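Local coordinates for putative amidohydrolase (Unidentified, PDB 3MKV), which probably acts as a zinc-dependent prolidase of the amidohydrolase superfamily, hydrolysing dipeptides that end in proline, at residues A[313-318]-A[348-353]. Residues are numbered along the deposited sequence; the frame is centred on the assembly and turned at random.
Sequences IMKRAG and PAEVIA
K315 lays its last methylene and its ammonium group against the carboxylate of E350. NZ sits 3.0 Å from OE2 of E350 and forms a salt bridge with it. The second oxygen is farther, with NZ of K315 3.4 Å from OE1 of E350. Both hydrogen bonds are weak, so charge attraction probably matters more than bond direction. CE of K315 also comes within 3.1 Å of OE2 of E350. The lysine has CG anti to the backbone N (chi1 177°) and stays extended to its end, which carries NZ from helix 307-317 over to the carboxylate on helix 348-362. The glutamate chain, also extended beyond CG, meets it at about a right angle. The CA atoms of K315 and E350 are 10.0 Å apart, and these two side chains alone join the segments. OE1 of E350 also accepts a hydrogen bond from the backbone N of S347, just before helix 348-362, which ties the carboxylate to that helix start. Helix 307-317 ends soon after K315, in a Schellman motif at G318. This is a surface salt bridge between the end of one helix and the start of another, within the amidohydrolase TIM-barrel domain.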
ATOM      1  N   ILE A 313      -1.781  -6.363 -53.130  1.00 59.41           N
ATOM      2  CA  ILE A 313      -0.638  -5.517 -52.794  1.00 55.68           C
ATOM      3  C   ILE A 313       0.535  -6.313 -52.214  1.00 57.25           C
ATOM      4  O   ILE A 313       1.693  -6.089 -52.579  1.00 58.09           O
ATOM      5  CB  ILE A 313      -1.043  -4.391 -51.793  1.00 61.00           C
ATOM      6  CG1 ILE A 313      -1.918  -3.342 -52.484  1.00 52.02           C
ATOM      7  CG2 ILE A 313       0.189  -3.735 -51.146  1.00 45.93           C
ATOM      8  CD1 ILE A 313      -2.416  -2.254 -51.545  1.00 54.20           C
ATOM      9  N   MET A 314       0.241  -7.249 -51.316  1.00 59.01           N
ATOM     10  CA  MET A 314       1.304  -7.985 -50.626  1.00 56.95           C
ATOM     11  C   MET A 314       1.947  -9.023 -51.523  1.00 57.14           C
ATOM     12  O   MET A 314       3.151  -9.270 -51.436  1.00 60.21           O
ATOM     13  CB  MET A 314       0.790  -8.625 -49.329  1.00 60.04           C
ATOM     14  CG  MET A 314       0.711  -7.653 -48.149  1.00 55.15           C
ATOM     15  SD  MET A 314       0.022  -8.360 -46.634  1.00 54.46           S
ATOM     16  CE  MET A 314      -1.724  -8.448 -47.010  1.00 57.18           C
ATOM     17  N   LYS A 315       1.141  -9.636 -52.385  1.00 59.27           N
ATOM     18  CA  LYS A 315       1.660 -10.615 -53.337  1.00 62.66           C
ATOM     19  C   LYS A 315       2.604  -9.937 -54.328  1.00 63.86           C
ATOM     20  O   LYS A 315       3.738 -10.370 -54.532  1.00 63.49           O
ATOM     21  CB  LYS A 315       0.512 -11.284 -54.090  1.00 57.61           C
ATOM     22  CG  LYS A 315       0.974 -12.257 -55.152  1.00 59.11           C
ATOM     23  CD  LYS A 315      -0.205 -12.864 -55.884  1.00 71.94           C
ATOM     24  CE  LYS A 315       0.245 -13.875 -56.942  1.00 76.78           C
ATOM     25  NZ  LYS A 315      -0.919 -14.612 -57.536  1.00 77.32           N
ATOM     26  N   ARG A 316       2.116  -8.862 -54.932  1.00 67.13           N
ATOM     27  CA  ARG A 316       2.903  -8.052 -55.841  1.00 69.07           C
ATOM     28  C   ARG A 316       4.253  -7.724 -55.216  1.00 68.78           C
ATOM     29  O   ARG A 316       5.278  -7.687 -55.897  1.00 69.39           O
ATOM     30  CB  ARG A 316       2.137  -6.767 -56.157  1.00 70.45           C
ATOM     31  CG  ARG A 316       2.688  -5.940 -57.310  1.00 77.08           C
ATOM     32  CD  ARG A 316       1.847  -4.681 -57.477  1.00 84.24           C
ATOM     33  NE  ARG A 316       0.443  -5.016 -57.706  1.00 88.48           N
ATOM     34  CZ  ARG A 316      -0.588  -4.380 -57.154  1.00 86.68           C
ATOM     35  NH1 ARG A 316      -0.384  -3.368 -56.318  1.00 75.49           N
ATOM     36  NH2 ARG A 316      -1.826  -4.767 -57.431  1.00 88.46           N
ATOM     37  N   ALA A 317       4.250  -7.490 -53.909  1.00 69.08           N
ATOM     38  CA  ALA A 317       5.471  -7.136 -53.194  1.00 64.89           C
ATOM     39  C   ALA A 317       6.341  -8.347 -52.841  1.00 65.48           C
ATOM     40  O   ALA A 317       7.514  -8.198 -52.479  1.00 61.16           O
ATOM     41  CB  ALA A 317       5.129  -6.350 -51.947  1.00 66.00           C
ATOM     42  N   GLY A 318       5.767  -9.541 -52.943  1.00 65.23           N
ATOM     43  CA  GLY A 318       6.491 -10.754 -52.578  1.00 63.88           C
ATOM     44  C   GLY A 318       6.552 -10.932 -51.071  1.00 65.12           C
ATOM     45  O   GLY A 318       7.509 -11.499 -50.527  1.00 59.77           O
ATOM     46  N   PRO A 348      -5.409 -21.641 -55.437  1.00 73.55           N
ATOM     47  CA  PRO A 348      -5.687 -22.642 -54.402  1.00 72.55           C
ATOM     48  C   PRO A 348      -4.400 -23.197 -53.806  1.00 71.33           C
ATOM     49  O   PRO A 348      -4.388 -23.631 -52.658  1.00 73.95           O
ATOM     50  CB  PRO A 348      -6.439 -23.737 -55.161  1.00 72.43           C
ATOM     51  CG  PRO A 348      -7.049 -23.035 -56.338  1.00 76.76           C
ATOM     52  CD  PRO A 348      -6.104 -21.927 -56.705  1.00 72.93           C
ATOM     53  N   ALA A 349      -3.325 -23.180 -54.587  1.00 70.67           N
ATOM     54  CA  ALA A 349      -2.028 -23.645 -54.111  1.00 66.04           C
ATOM     55  C   ALA A 349      -1.356 -22.618 -53.212  1.00 67.53           C
ATOM     56  O   ALA A 349      -0.752 -22.981 -52.199  1.00 68.37           O
ATOM     57  CB  ALA A 349      -1.124 -23.988 -55.279  1.00 66.82           C
ATOM     58  N   GLU A 350      -1.449 -21.340 -53.591  1.00 65.64           N
ATOM     59  CA  GLU A 350      -0.856 -20.259 -52.801  1.00 62.16           C
ATOM     60  C   GLU A 350      -1.448 -20.217 -51.402  1.00 63.14           C
ATOM     61  O   GLU A 350      -0.721 -20.041 -50.423  1.00 64.26           O
ATOM     62  CB  GLU A 350      -1.042 -18.903 -53.475  1.00 59.20           C
ATOM     63  CG  GLU A 350       0.039 -18.560 -54.475  1.00 63.93           C
ATOM     64  CD  GLU A 350      -0.412 -17.515 -55.497  1.00 75.58           C
ATOM     65  OE1 GLU A 350      -1.643 -17.358 -55.714  1.00 65.93           O
ATOM     66  OE2 GLU A 350       0.472 -16.855 -56.090  1.00 79.61           O
ATOM     67  N   VAL A 351      -2.764 -20.390 -51.301  1.00 59.92           N
ATOM     68  CA  VAL A 351      -3.396 -20.326 -49.993  1.00 54.24           C
ATOM     69  C   VAL A 351      -3.093 -21.557 -49.146  1.00 54.04           C
ATOM     70  O   VAL A 351      -3.021 -21.457 -47.919  1.00 56.90           O
ATOM     71  CB  VAL A 351      -4.919 -20.088 -50.060  1.00 56.51           C
ATOM     72  CG1 VAL A 351      -5.314 -19.456 -51.393  1.00 48.33           C
ATOM     73  CG2 VAL A 351      -5.668 -21.377 -49.812  1.00 55.18           C
ATOM     74  N   ILE A 352      -2.907 -22.715 -49.776  1.00 54.36           N
ATOM     75  CA  ILE A 352      -2.567 -23.905 -49.001  1.00 55.20           C
ATOM     76  C   ILE A 352      -1.145 -23.800 -48.476  1.00 54.99           C
ATOM     77  O   ILE A 352      -0.845 -24.248 -47.371  1.00 54.66           O
ATOM     78  CB  ILE A 352      -2.718 -25.219 -49.789  1.00 59.81           C
ATOM     79  CG1 ILE A 352      -4.164 -25.718 -49.748  1.00 54.67           C
ATOM     80  CG2 ILE A 352      -1.826 -26.296 -49.168  1.00 61.02           C
ATOM     81  CD1 ILE A 352      -5.100 -24.915 -50.589  1.00 64.07           C
ATOM     82  N   ALA A 353      -0.276 -23.200 -49.282  1.00 58.03           N
ATOM     83  CA  ALA A 353       1.096 -22.940 -48.880  1.00 56.16           C
ATOM     84  C   ALA A 353       1.050 -22.084 -47.628  1.00 56.41           C
ATOM     85  O   ALA A 353       1.861 -22.228 -46.716  1.00 54.78           O
ATOM     86  CB  ALA A 353       1.826 -22.221 -49.992  1.00 58.65           C
TER